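Local coordinates for protein ribonucleoside-diphosphate reductase subunit beta (Clostridium botulinum, PDB 6ZJK) that houses a diiron centre that probably generates the radical with which ribonucleotide reductase converts ribonucleoside diphosphates into deoxyribonucleotides, at residues R35-M40 and I121-V126; I76-D81 and T225-I230; Y302-S307 and P318-I323. One frame throughout, in Å; residues are numbered along the deposited sequence.

Interaction 1: R35-M40 and I121-V126; sequences RGTESM and ITAAEV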
ATOM      1  N   ARG A  35       8.622  -3.841  22.974  1.00 45.76           N
ATOM      2  CA  ARG A  35       8.684  -2.501  22.411  1.00 43.29           C
ATOM      3  C   ARG A  35       9.894  -2.420  21.485  1.00 52.06           C
ATOM      4  O   ARG A  35      10.991  -2.876  21.839  1.00 42.68           O
ATOM      5  CB  ARG A  35       8.828  -1.467  23.532  1.00 49.13           C
ATOM      6  CG  ARG A  35       8.070  -1.791  24.810  1.00 44.83           C
ATOM      7  CD  ARG A  35       8.296  -0.649  25.822  1.00 56.94           C
ATOM      8  NE  ARG A  35       7.464  -0.699  27.027  1.00 49.37           N
ATOM      9  CZ  ARG A  35       7.498  -1.714  27.883  1.00 52.25           C
ATOM     10  NH1 ARG A  35       6.743  -1.712  28.981  1.00 48.61           N
ATOM     11  NH2 ARG A  35       8.282  -2.751  27.627  1.00 50.20           N
ATOM     12  N   GLY A  36       9.691  -1.740  20.355  1.00 45.55           N
ATOM     13  CA  GLY A  36      10.745  -1.535  19.389  1.00 39.76           C
ATOM     14  C   GLY A  36      10.891  -2.707  18.433  1.00 43.76           C
ATOM     15  O   GLY A  36      10.069  -3.614  18.369  1.00 49.72           O
ATOM     16  N   THR A  37      11.993  -2.705  17.710  1.00 43.92           N
ATOM     17  CA  THR A  37      12.239  -3.708  16.678  1.00 50.33           C
ATOM     18  C   THR A  37      13.426  -4.567  17.087  1.00 44.89           C
ATOM     19  O   THR A  37      14.458  -4.041  17.522  1.00 43.53           O
ATOM     20  CB  THR A  37      12.459  -3.041  15.315  1.00 45.14           C
ATOM     21  OG1 THR A  37      11.197  -2.559  14.826  1.00 45.85           O
ATOM     22  CG2 THR A  37      13.047  -4.020  14.280  1.00 46.46           C
ATOM     23  N   GLU A  38      13.247  -5.886  17.012  1.00 45.28           N
ATOM     24  CA  GLU A  38      14.275  -6.852  17.397  1.00 48.98           C
ATOM     25  C   GLU A  38      15.090  -7.345  16.207  1.00 43.30           C
ATOM     26  O   GLU A  38      16.320  -7.371  16.274  1.00 43.96           O
ATOM     27  CB  GLU A  38      13.638  -8.058  18.108  1.00 45.80           C
ATOM     28  CG  GLU A  38      14.641  -9.182  18.344  1.00 56.64           C
ATOM     29  CD  GLU A  38      14.079 -10.388  19.092  1.00 55.45           C
ATOM     30  OE1 GLU A  38      12.858 -10.677  18.975  1.00 50.27           O
ATOM     31  OE2 GLU A  38      14.888 -11.071  19.765  1.00 59.32           O
ATOM     32  N   SER A  39      14.434  -7.731  15.108  1.00 44.92           N
ATOM     33  CA  SER A  39      15.147  -8.218  13.928  1.00 46.22           C
ATOM     34  C   SER A  39      14.244  -8.097  12.705  1.00 43.36           C
ATOM     35  O   SER A  39      13.048  -7.817  12.816  1.00 42.31           O
ATOM     36  CB  SER A  39      15.613  -9.665  14.110  1.00 44.09           C
ATOM     37  OG  SER A  39      14.500 -10.495  14.394  1.00 48.07           O
ATOM     38  N   MET A  40      14.819  -8.351  11.532  1.00 44.60           N
ATOM     39  CA  MET A  40      14.141  -8.276  10.236  1.00 45.85           C
ATOM     40  C   MET A  40      13.099  -9.343  10.051  1.00 46.09           C
ATOM     41  O   MET A  40      12.053  -9.101   9.597  1.00 45.45           O
ATOM     42  CB  MET A  40      15.125  -8.283   9.072  1.00 44.14           C
ATOM     43  CG  MET A  40      14.573  -7.829   7.737  1.00 43.70           C
ATOM     44  SD  MET A  40      14.150  -6.139   7.580  1.00 46.99           S
ATOM     45  CE  MET A  40      15.711  -5.361   7.611  1.00 45.44           C
ATOM     46  N   ILE A 121       7.977  -9.915   7.311  1.00 46.57           N
ATOM     47  CA  ILE A 121       8.913  -8.987   7.852  1.00 49.49           C
ATOM     48  C   ILE A 121       8.520  -8.520   9.276  1.00 46.70           C
ATOM     49  O   ILE A 121       7.492  -7.974   9.461  1.00 42.89           O
ATOM     50  CB  ILE A 121       9.016  -7.773   6.955  1.00 46.67           C
ATOM     51  CG1 ILE A 121       9.629  -8.158   5.618  1.00 47.35           C
ATOM     52  CG2 ILE A 121       9.821  -6.710   7.616  1.00 40.15           C
ATOM     53  CD1 ILE A 121      11.093  -8.463   5.620  1.00 39.88           C
ATOM     54  N   THR A 122       9.391  -8.720  10.252  1.00 39.37           N
ATOM     55  CA  THR A 122       9.098  -8.361  11.628  1.00 45.39           C
ATOM     56  C   THR A 122       9.561  -7.044  12.151  1.00 45.04           C
ATOM     57  O   THR A 122       9.550  -6.840  13.288  1.00 46.85           O
ATOM     58  CB  THR A 122       9.499  -9.438  12.616  1.00 47.94           C
ATOM     59  OG1 THR A 122      10.861  -9.746  12.455  1.00 43.39           O
ATOM     60  CG2 THR A 122       8.752 -10.642  12.371  1.00 44.25           C
ATOM     61  N   ALA A 123       9.975  -6.162  11.285  1.00 45.75           N
ATOM     62  CA  ALA A 123      10.331  -4.783  11.610  1.00 37.18           C
ATOM     63  C   ALA A 123       9.275  -3.864  11.007  1.00 42.82           C
ATOM     64  O   ALA A 123       9.259  -3.668   9.787  1.00 40.32           O
ATOM     65  CB  ALA A 123      11.707  -4.433  11.048  1.00 39.01           C
ATOM     66  N   ALA A 124       8.424  -3.273  11.855  1.00 38.54           N
ATOM     67  CA  ALA A 124       7.305  -2.479  11.351  1.00 42.04           C
ATOM     68  C   ALA A 124       7.774  -1.300  10.511  1.00 38.62           C
ATOM     69  O   ALA A 124       7.092  -0.909   9.558  1.00 37.01           O
ATOM     70  CB  ALA A 124       6.443  -1.971  12.510  1.00 38.10           C
ATOM     71  N   GLU A 125       8.926  -0.722  10.837  1.00 38.10           N
ATOM     72  CA  GLU A 125       9.380   0.425  10.063  1.00 43.11           C
ATOM     73  C   GLU A 125       9.766   0.017   8.641  1.00 44.44           C
ATOM     74  O   GLU A 125       9.645   0.829   7.717  1.00 40.57           O
ATOM     75  CB  GLU A 125      10.555   1.126  10.766  1.00 39.44           C
ATOM     76  CG  GLU A 125      11.861   0.302  10.861  1.00 36.94           C
ATOM     77  CD  GLU A 125      11.990  -0.488  12.161  1.00 47.22           C
ATOM     78  OE1 GLU A 125      10.964  -0.995  12.668  1.00 42.88           O
ATOM     79  OE2 GLU A 125      13.128  -0.614  12.679  1.00 44.29           O
ATOM     80  N   VAL A 126      10.177  -1.242   8.431  1.00 36.88           N
ATOM     81  CA  VAL A 126      10.431  -1.751   7.086  1.00 39.00           C
ATOM     82  C   VAL A 126       9.124  -2.097   6.367  1.00 37.02           C
ATOM     83  O   VAL A 126       9.010  -1.912   5.149  1.00 41.16           O
ATOM     84  CB  VAL A 126      11.394  -2.958   7.128  1.00 39.28           C
ATOM     85  CG1 VAL A 126      11.613  -3.557   5.680  1.00 35.36           C
ATOM     86  CG2 VAL A 126      12.735  -2.552   7.742  1.00 36.04           C
TER
HETATM   87  O   HOH W   1       8.575  -3.549  14.714  1.00 45.51           O
HETATM   88  O   HOH W   2      11.344  -7.584  15.500  1.00 40.22           O

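Interaction 2: I76-D81 and T225-I230; sequences ISLNED and TATSTI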
ATOM      1  N   ILE A  76       0.186  15.216 -15.988  1.00 40.58           N
ATOM      2  CA  ILE A  76       1.161  15.463 -17.008  1.00 43.88           C
ATOM      3  C   ILE A  76       0.466  15.397 -18.348  1.00 42.93           C
ATOM      4  O   ILE A  76      -0.029  14.405 -18.707  1.00 41.25           O
ATOM      5  CB  ILE A  76       2.268  14.431 -16.928  1.00 37.34           C
ATOM      6  CG1 ILE A  76       3.067  14.621 -15.665  1.00 46.25           C
ATOM      7  CG2 ILE A  76       3.170  14.555 -18.112  1.00 45.20           C
ATOM      8  CD1 ILE A  76       3.614  13.342 -15.145  1.00 42.71           C
ATOM      9  N   SER A  77       0.481  16.465 -19.088  1.00 44.11           N
ATOM     10  CA  SER A  77      -0.267  16.463 -20.340  1.00 47.01           C
ATOM     11  C   SER A  77       0.472  15.712 -21.444  1.00 43.63           C
ATOM     12  O   SER A  77       1.673  15.900 -21.650  1.00 41.98           O
ATOM     13  CB  SER A  77      -0.516  17.891 -20.802  1.00 51.60           C
ATOM     14  OG  SER A  77      -0.716  17.901 -22.196  1.00 56.97           O
ATOM     15  N   LEU A  78      -0.325  14.968 -22.214  1.00 44.73           N
ATOM     16  CA  LEU A  78       0.125  14.127 -23.321  1.00 46.29           C
ATOM     17  C   LEU A  78      -0.225  14.739 -24.675  1.00 48.68           C
ATOM     18  O   LEU A  78      -0.195  14.040 -25.692  1.00 43.11           O
ATOM     19  CB  LEU A  78      -0.469  12.717 -23.213  1.00 45.71           C
ATOM     20  CG  LEU A  78       0.053  11.872 -22.044  1.00 46.18           C
ATOM     21  CD1 LEU A  78      -0.530  10.455 -22.050  1.00 45.37           C
ATOM     22  CD2 LEU A  78       1.590  11.823 -22.038  1.00 51.50           C
ATOM     23  N   ASN A  79      -0.610  16.020 -24.704  1.00 45.97           N
ATOM     24  CA  ASN A  79      -1.161  16.616 -25.914  1.00 48.10           C
ATOM     25  C   ASN A  79      -0.204  16.478 -27.090  1.00 52.82           C
ATOM     26  O   ASN A  79      -0.646  16.243 -28.218  1.00 49.17           O
ATOM     27  CB  ASN A  79      -1.500  18.083 -25.666  1.00 48.68           C
ATOM     28  CG  ASN A  79      -2.834  18.267 -24.960  1.00 58.50           C
ATOM     29  OD1 ASN A  79      -3.471  17.301 -24.522  1.00 58.09           O
ATOM     30  ND2 ASN A  79      -3.259  19.518 -24.834  1.00 61.07           N
ATOM     31  N   GLU A  80       1.108  16.598 -26.849  1.00 48.76           N
ATOM     32  CA  GLU A  80       2.065  16.475 -27.949  1.00 55.48           C
ATOM     33  C   GLU A  80       2.206  15.029 -28.406  1.00 51.14           C
ATOM     34  O   GLU A  80       2.355  14.766 -29.606  1.00 51.48           O
ATOM     35  CB  GLU A  80       3.435  17.033 -27.540  1.00 63.41           C
ATOM     36  CG  GLU A  80       3.505  18.553 -27.473  1.00 69.37           C
ATOM     37  CD  GLU A  80       3.034  19.209 -28.764  1.00 74.82           C
ATOM     38  OE1 GLU A  80       3.616  18.907 -29.834  1.00 83.07           O
ATOM     39  OE2 GLU A  80       2.077  20.013 -28.716  1.00 79.63           O
ATOM     40  N   ASP A  81       2.117  14.076 -27.475  1.00 51.50           N
ATOM     41  CA  ASP A  81       2.219  12.668 -27.844  1.00 44.49           C
ATOM     42  C   ASP A  81       0.996  12.186 -28.628  1.00 46.31           C
ATOM     43  O   ASP A  81       1.121  11.278 -29.463  1.00 42.48           O
ATOM     44  CB  ASP A  81       2.395  11.802 -26.595  1.00 40.37           C
ATOM     45  CG  ASP A  81       3.721  12.082 -25.856  1.00 48.17           C
ATOM     46  OD1 ASP A  81       4.281  13.198 -26.001  1.00 46.54           O
ATOM     47  OD2 ASP A  81       4.235  11.154 -25.185  1.00 41.24           O
ATOM     48  N   THR A 225       7.634  12.639 -26.234  1.00 39.54           N
ATOM     49  CA  THR A 225       8.419  13.285 -25.182  1.00 42.13           C
ATOM     50  C   THR A 225       7.698  13.269 -23.835  1.00 45.39           C
ATOM     51  O   THR A 225       8.335  13.105 -22.793  1.00 38.97           O
ATOM     52  CB  THR A 225       8.737  14.725 -25.574  1.00 45.91           C
ATOM     53  OG1 THR A 225       7.578  15.298 -26.166  1.00 56.00           O
ATOM     54  CG2 THR A 225       9.843  14.750 -26.621  1.00 45.07           C
ATOM     55  N   ALA A 226       6.373  13.442 -23.827  1.00 41.25           N
ATOM     56  CA  ALA A 226       5.687  13.492 -22.537  1.00 42.21           C
ATOM     57  C   ALA A 226       5.523  12.106 -21.931  1.00 40.49           C
ATOM     58  O   ALA A 226       5.460  11.976 -20.705  1.00 40.17           O
ATOM     59  CB  ALA A 226       4.325  14.170 -22.674  1.00 43.35           C
ATOM     60  N   THR A 227       5.454  11.067 -22.765  1.00 38.39           N
ATOM     61  CA  THR A 227       5.567   9.706 -22.256  1.00 34.92           C
ATOM     62  C   THR A 227       6.906   9.517 -21.539  1.00 41.94           C
ATOM     63  O   THR A 227       6.981   8.844 -20.502  1.00 35.17           O
ATOM     64  CB  THR A 227       5.370   8.734 -23.427  1.00 37.06           C
ATOM     65  OG1 THR A 227       3.995   8.800 -23.864  1.00 38.60           O
ATOM     66  CG2 THR A 227       5.695   7.307 -23.057  1.00 35.46           C
ATOM     67  N   SER A 228       7.956  10.165 -22.038  1.00 36.88           N
ATOM     68  CA  SER A 228       9.255  10.035 -21.402  1.00 39.83           C
ATOM     69  C   SER A 228       9.252  10.739 -20.045  1.00 37.82           C
ATOM     70  O   SER A 228       9.785  10.204 -19.069  1.00 34.92           O
ATOM     71  CB  SER A 228      10.332  10.583 -22.341  1.00 36.33           C
ATOM     72  OG  SER A 228      11.517  10.936 -21.659  1.00 41.29           O
ATOM     73  N   THR A 229       8.587  11.898 -19.942  1.00 36.65           N
ATOM     74  CA  THR A 229       8.446  12.573 -18.649  1.00 41.00           C
ATOM     75  C   THR A 229       7.789  11.670 -17.605  1.00 39.22           C
ATOM     76  O   THR A 229       8.267  11.578 -16.466  1.00 37.85           O
ATOM     77  CB  THR A 229       7.682  13.886 -18.817  1.00 41.81           C
ATOM     78  OG1 THR A 229       8.448  14.748 -19.673  1.00 48.80           O
ATOM     79  CG2 THR A 229       7.502  14.568 -17.480  1.00 34.51           C
ATOM     80  N   ILE A 230       6.707  10.978 -17.971  1.00 34.79           N
ATOM     81  CA  ILE A 230       6.134  10.001 -17.047  1.00 36.14           C
ATOM     82  C   ILE A 230       7.188   8.972 -16.625  1.00 36.04           C
ATOM     83  O   ILE A 230       7.299   8.644 -15.437  1.00 35.77           O
ATOM     84  CB  ILE A 230       4.894   9.329 -17.666  1.00 36.67           C
ATOM     85  CG1 ILE A 230       3.742  10.329 -17.739  1.00 34.98           C
ATOM     86  CG2 ILE A 230       4.460   8.119 -16.861  1.00 34.31           C
ATOM     87  CD1 ILE A 230       2.459   9.779 -18.431  1.00 40.31           C
TER

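Interaction 3: Y302-S307 and P318-I323; sequences YIKYLS and PLYPEI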
ATOM      1  N   TYR A 302      25.150  -2.174 -22.210  1.00 41.81           N
ATOM      2  CA  TYR A 302      24.482  -1.371 -21.187  1.00 41.44           C
ATOM      3  C   TYR A 302      23.960  -2.250 -20.058  1.00 39.82           C
ATOM      4  O   TYR A 302      24.204  -1.965 -18.880  1.00 43.31           O
ATOM      5  CB  TYR A 302      23.354  -0.539 -21.797  1.00 42.55           C
ATOM      6  CG  TYR A 302      22.644   0.359 -20.807  1.00 49.23           C
ATOM      7  CD1 TYR A 302      23.356   1.183 -19.934  1.00 46.62           C
ATOM      8  CD2 TYR A 302      21.245   0.401 -20.755  1.00 47.30           C
ATOM      9  CE1 TYR A 302      22.695   2.006 -19.030  1.00 44.84           C
ATOM     10  CE2 TYR A 302      20.582   1.218 -19.855  1.00 46.33           C
ATOM     11  CZ  TYR A 302      21.307   2.016 -18.996  1.00 46.71           C
ATOM     12  OH  TYR A 302      20.629   2.824 -18.113  1.00 42.01           O
ATOM     13  N   ILE A 303      23.282  -3.347 -20.397  1.00 40.23           N
ATOM     14  CA  ILE A 303      22.722  -4.219 -19.371  1.00 38.87           C
ATOM     15  C   ILE A 303      23.826  -4.811 -18.500  1.00 44.05           C
ATOM     16  O   ILE A 303      23.705  -4.852 -17.269  1.00 41.13           O
ATOM     17  CB  ILE A 303      21.862  -5.325 -20.013  1.00 40.08           C
ATOM     18  CG1 ILE A 303      20.767  -4.725 -20.916  1.00 43.58           C
ATOM     19  CG2 ILE A 303      21.233  -6.193 -18.935  1.00 41.46           C
ATOM     20  CD1 ILE A 303      19.910  -3.710 -20.226  1.00 44.24           C
ATOM     21  N   LYS A 304      24.930  -5.255 -19.120  1.00 41.72           N
ATOM     22  CA  LYS A 304      26.028  -5.839 -18.357  1.00 42.08           C
ATOM     23  C   LYS A 304      26.643  -4.812 -17.419  1.00 39.77           C
ATOM     24  O   LYS A 304      26.995  -5.138 -16.281  1.00 38.67           O
ATOM     25  CB  LYS A 304      27.089  -6.433 -19.300  1.00 39.71           C
ATOM     26  CG  LYS A 304      26.663  -7.741 -19.954  1.00 42.41           C
ATOM     27  CD  LYS A 304      27.746  -8.378 -20.847  1.00 45.12           C
ATOM     28  CE  LYS A 304      27.216  -9.649 -21.538  1.00 44.46           C
ATOM     29  NZ  LYS A 304      28.176 -10.270 -22.523  1.00 50.77           N
ATOM     30  N   TYR A 305      26.813  -3.575 -17.897  1.00 38.96           N
ATOM     31  CA  TYR A 305      27.345  -2.508 -17.053  1.00 42.30           C
ATOM     32  C   TYR A 305      26.454  -2.278 -15.836  1.00 43.21           C
ATOM     33  O   TYR A 305      26.946  -2.042 -14.727  1.00 41.01           O
ATOM     34  CB  TYR A 305      27.489  -1.219 -17.869  1.00 37.74           C
ATOM     35  CG  TYR A 305      27.753   0.030 -17.045  1.00 47.88           C
ATOM     36  CD1 TYR A 305      29.037   0.365 -16.620  1.00 48.39           C
ATOM     37  CD2 TYR A 305      26.707   0.872 -16.690  1.00 46.19           C
ATOM     38  CE1 TYR A 305      29.262   1.512 -15.871  1.00 52.22           C
ATOM     39  CE2 TYR A 305      26.916   2.014 -15.943  1.00 50.48           C
ATOM     40  CZ  TYR A 305      28.189   2.330 -15.530  1.00 52.99           C
ATOM     41  OH  TYR A 305      28.377   3.476 -14.778  1.00 55.35           O
ATOM     42  N   LEU A 306      25.141  -2.305 -16.035  1.00 39.41           N
ATOM     43  CA  LEU A 306      24.225  -2.112 -14.916  1.00 43.17           C
ATOM     44  C   LEU A 306      24.360  -3.225 -13.886  1.00 37.27           C
ATOM     45  O   LEU A 306      24.330  -2.963 -12.679  1.00 35.82           O
ATOM     46  CB  LEU A 306      22.778  -2.029 -15.423  1.00 36.06           C
ATOM     47  CG  LEU A 306      22.396  -0.729 -16.130  1.00 41.37           C
ATOM     48  CD1 LEU A 306      20.928  -0.750 -16.628  1.00 45.00           C
ATOM     49  CD2 LEU A 306      22.625   0.462 -15.230  1.00 42.98           C
ATOM     50  N   SER A 307      24.513  -4.475 -14.339  1.00 36.06           N
ATOM     51  CA  SER A 307      24.599  -5.567 -13.378  1.00 41.22           C
ATOM     52  C   SER A 307      25.849  -5.455 -12.511  1.00 43.51           C
ATOM     53  O   SER A 307      25.812  -5.829 -11.334  1.00 43.51           O
ATOM     54  CB  SER A 307      24.537  -6.924 -14.080  1.00 38.35           C
ATOM     55  OG  SER A 307      25.745  -7.239 -14.723  1.00 41.61           O
ATOM     56  N   PRO A 318      31.430  -8.540  -9.401  1.00 50.18           N
ATOM     57  CA  PRO A 318      30.782  -8.356 -10.707  1.00 47.69           C
ATOM     58  C   PRO A 318      30.972  -9.575 -11.604  1.00 54.24           C
ATOM     59  O   PRO A 318      31.905 -10.361 -11.439  1.00 47.70           O
ATOM     60  CB  PRO A 318      31.499  -7.131 -11.296  1.00 46.12           C
ATOM     61  CG  PRO A 318      32.188  -6.483 -10.170  1.00 50.10           C
ATOM     62  CD  PRO A 318      32.498  -7.556  -9.164  1.00 50.57           C
ATOM     63  N   LEU A 319      30.038  -9.738 -12.549  1.00 50.20           N
ATOM     64  CA  LEU A 319      30.114 -10.789 -13.561  1.00 47.82           C
ATOM     65  C   LEU A 319      30.889 -10.360 -14.803  1.00 47.19           C
ATOM     66  O   LEU A 319      31.507 -11.206 -15.459  1.00 53.09           O
ATOM     67  CB  LEU A 319      28.706 -11.227 -13.982  1.00 49.73           C
ATOM     68  CG  LEU A 319      27.883 -11.996 -12.947  1.00 51.57           C
ATOM     69  CD1 LEU A 319      26.417 -11.997 -13.337  1.00 39.45           C
ATOM     70  CD2 LEU A 319      28.408 -13.424 -12.821  1.00 50.41           C
ATOM     71  N   TYR A 320      30.881  -9.074 -15.149  1.00 47.57           N
ATOM     72  CA  TYR A 320      31.494  -8.596 -16.389  1.00 45.59           C
ATOM     73  C   TYR A 320      32.493  -7.476 -16.102  1.00 53.80           C
ATOM     74  O   TYR A 320      32.325  -6.345 -16.564  1.00 51.90           O
ATOM     75  CB  TYR A 320      30.401  -8.128 -17.350  1.00 50.16           C
ATOM     76  CG  TYR A 320      29.241  -9.099 -17.409  1.00 49.31           C
ATOM     77  CD1 TYR A 320      29.335 -10.272 -18.154  1.00 45.74           C
ATOM     78  CD2 TYR A 320      28.059  -8.854 -16.708  1.00 44.67           C
ATOM     79  CE1 TYR A 320      28.279 -11.174 -18.206  1.00 45.83           C
ATOM     80  CE2 TYR A 320      26.998  -9.752 -16.748  1.00 43.01           C
ATOM     81  CZ  TYR A 320      27.124 -10.917 -17.497  1.00 48.43           C
ATOM     82  OH  TYR A 320      26.084 -11.820 -17.552  1.00 47.54           O
ATOM     83  N   PRO A 321      33.581  -7.776 -15.380  1.00 54.33           N
ATOM     84  CA  PRO A 321      34.506  -6.703 -14.973  1.00 55.35           C
ATOM     85  C   PRO A 321      35.167  -6.013 -16.144  1.00 58.85           C
ATOM     86  O   PRO A 321      35.660  -4.888 -15.988  1.00 63.69           O
ATOM     87  CB  PRO A 321      35.556  -7.435 -14.111  1.00 58.27           C
ATOM     88  CG  PRO A 321      34.950  -8.768 -13.765  1.00 60.22           C
ATOM     89  CD  PRO A 321      34.047  -9.102 -14.942  1.00 53.36           C
ATOM     90  N   GLU A 322      35.174  -6.634 -17.321  1.00 54.21           N
ATOM     91  CA  GLU A 322      35.836  -6.051 -18.477  1.00 57.76           C
ATOM     92  C   GLU A 322      35.049  -4.903 -19.097  1.00 64.39           C
ATOM     93  O   GLU A 322      35.596  -4.186 -19.937  1.00 61.57           O
ATOM     94  CB  GLU A 322      36.118  -7.151 -19.514  1.00 64.11           C
ATOM     95  CG  GLU A 322      34.893  -7.717 -20.256  1.00 61.56           C
ATOM     96  CD  GLU A 322      34.060  -8.687 -19.405  1.00 64.50           C
ATOM     97  OE1 GLU A 322      33.171  -9.353 -19.980  1.00 61.30           O
ATOM     98  OE2 GLU A 322      34.326  -8.835 -18.184  1.00 55.54           O
ATOM     99  N   ILE A 323      33.797  -4.693 -18.682  1.00 71.76           N
ATOM    100  CA  ILE A 323      32.982  -3.574 -19.146  1.00 66.34           C
ATOM    101  C   ILE A 323      32.933  -2.566 -18.005  1.00 68.59           C
ATOM    102  O   ILE A 323      32.075  -2.657 -17.121  1.00 70.44           O
ATOM    103  CB  ILE A 323      31.567  -4.029 -19.532  1.00 68.77           C
ATOM    104  CG1 ILE A 323      31.616  -5.108 -20.607  1.00 68.66           C
ATOM    105  CG2 ILE A 323      30.725  -2.845 -20.004  1.00 70.45           C
ATOM    106  CD1 ILE A 323      30.260  -5.716 -20.867  1.00 70.21           C
TER
HETATM  107  O   HOH W   3      27.975  -8.068 -12.930  1.00 42.65           O

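Interaction 1: R35-M40 and I121-V126
Met40 carries the buried, tightly packed end of this contact. Met40 O accepts a hydrogen bond from the backbone N of Thr122 at 2.8 Å, with an N-H...O angle of 155°. Although the CB of Met40 points away from 121-126, bends at chi2 and chi3 bring the side chain back across Val126 at about a right angle, SD lying 3.9 Å from Val126 CG2. Alongside, Met40 CG meets Ile121 CD1 at 4.1 Å, the two chains pointing the same way. Thr122, with OG1 held between its own backbone N and carbonyl carbon (chi1 56°), donates from OG1 to Ser39 O at 2.9 Å, from well above the carbonyl plane (53°). The same hydroxyl accepts from Gly43 N, so it both donates and accepts.

Toward Thr37 the contact is more open to solvent and partly water-mediated. Thr37 CG2 touches Ala123 CB at 3.5 Å, and Thr37 OG1 donates a 2.7 Å hydrogen bond to Glu125 OE1 on its syn lone pair. One water bridges Thr37 OG1 to Ala124 N, another Glu38 N to Thr122 O. Glu125 OE2 accepts from Lys55 N and Tyr56 N, pinning the carboxylate.

Ala123 holds the N-cap position of helix 124-151, so the contact fixes the N-terminal loop to the helix start; Met40 also packs on Leu252 of helix 225-255 and Val126 on Ile248 there.

Interaction 2: I76-D81 and T225-I230
The flat group of this contact, the carboxylate of Asp81, meets the first turn of helix 225-255 through its oxygen edge rather than with a face. Both oxygens are approached on their syn sides by backbone N-H groups: Ala226 N reaches Asp81 OD1 at 3.0 Å from 17° out of the carboxylate plane, and Thr227 N reaches Asp81 OD2 at 2.7 Å from further out, 31°. A third donor, Thr227 OG1, comes in nearly along the C-O axis of Asp81 OD2, also at 2.7 Å. OD2 is therefore gripped by two donors of a single residue and OD1 by one of its neighbour, a fork that fixes the rotation of the carboxylate. Thr227 OG1 stands beside its own backbone N (chi1 -69°), which lets the hydroxyl and the amide converge on one oxygen.

Next to this polar cluster the packing becomes apolar. Ala226 CB faces both Ser77 O, at 3.3 Å, and Leu78 CD2, at 3.7 Å; the same leucine methyl extends to Ile230 CD1. Further along, Ile76 CD1 touches Ile230 CG1 at 4.0 Å. The loop before helix 79-84 is shaped by an ST turn, in which Ser77 OG accepts Asn79 N at 3.1 Å. Behind the contact, Leu78 and Ile230 rest on helix 124-151 through Tyr146 and Ile147 respectively, and Ile76 O accepts from Tyr146 OH.

Ala226 N and Thr227 N belong to the opening turn of a helix, where amides lack a partner one turn back; Asp81 supplies it. Its negative charge at the positive end of the helix dipole is probably stabilised, consistent with an ionised carboxylate.

Interaction 3: Y302-S307 and P318-I323
A type I beta turn from Tyr320 to Ile323 lies in the segment that folds back along helix 296-313, and its first residue sets its ring against Lys304. The aliphatic chain of Lys304, extended beyond CG, lies across one face of the Tyr320 ring, the two side chains running at about a right angle: Lys304 CG stands 3.7 Å from the ring centroid and only 11° off the normal, a CH-pi contact, while Lys304 CD lies 3.7 Å from Tyr320 CD1. The opposite face is covered toward its rim by CB of Leu319, so the ring is sandwiched between aliphatic groups. At the ring edge, in plane, Ser307 OG sits 3.5 Å from Tyr320 CD2. That hydroxyl donates to Lys304 O of its own helix at 2.9 Å and receives a hydrogen bond from a water that in turn accepts Leu319 N at 2.7 Å.

At the other end of the turn Ile323 CD1 packs on Lys304 CB at 3.6 Å, and Ile323 CG2 approaches Tyr305 CB at 4.2 Å. The ammonium end of Lys304 passes beyond the ring to a salt bridge with Glu300, one turn earlier on the helix. Asn308 ND2 binds Tyr320 O, adding a polar tie to the turn, and Tyr305 stacks on His326.

With one bridging water, this mainly apolar contact folds a type I turn back along the helix just left, within the helical fold of the ribonucleotide reductase small subunit.

From the N terminus, 35-40 comes first and 76-81 second; 121-126 then closes interaction 1 and 225-230 closes interaction 2, so these two long loops cross. Their centres lie 41 Å apart, on opposite sides of the chain's centre. Interaction 1 ties the N-terminal loop to the start of helix 124-151, which carries the iron ligands Glu137 and His140. Interaction 2 ties the region of helix 79-84 to the start of helix 225-255, which carries Glu238 and His241. Interaction 3 follows in series, a short closure between helix 296-313 and the loop after it, with its nearest atoms about 13 Å from interaction 2 and about 21 Å from interaction 1.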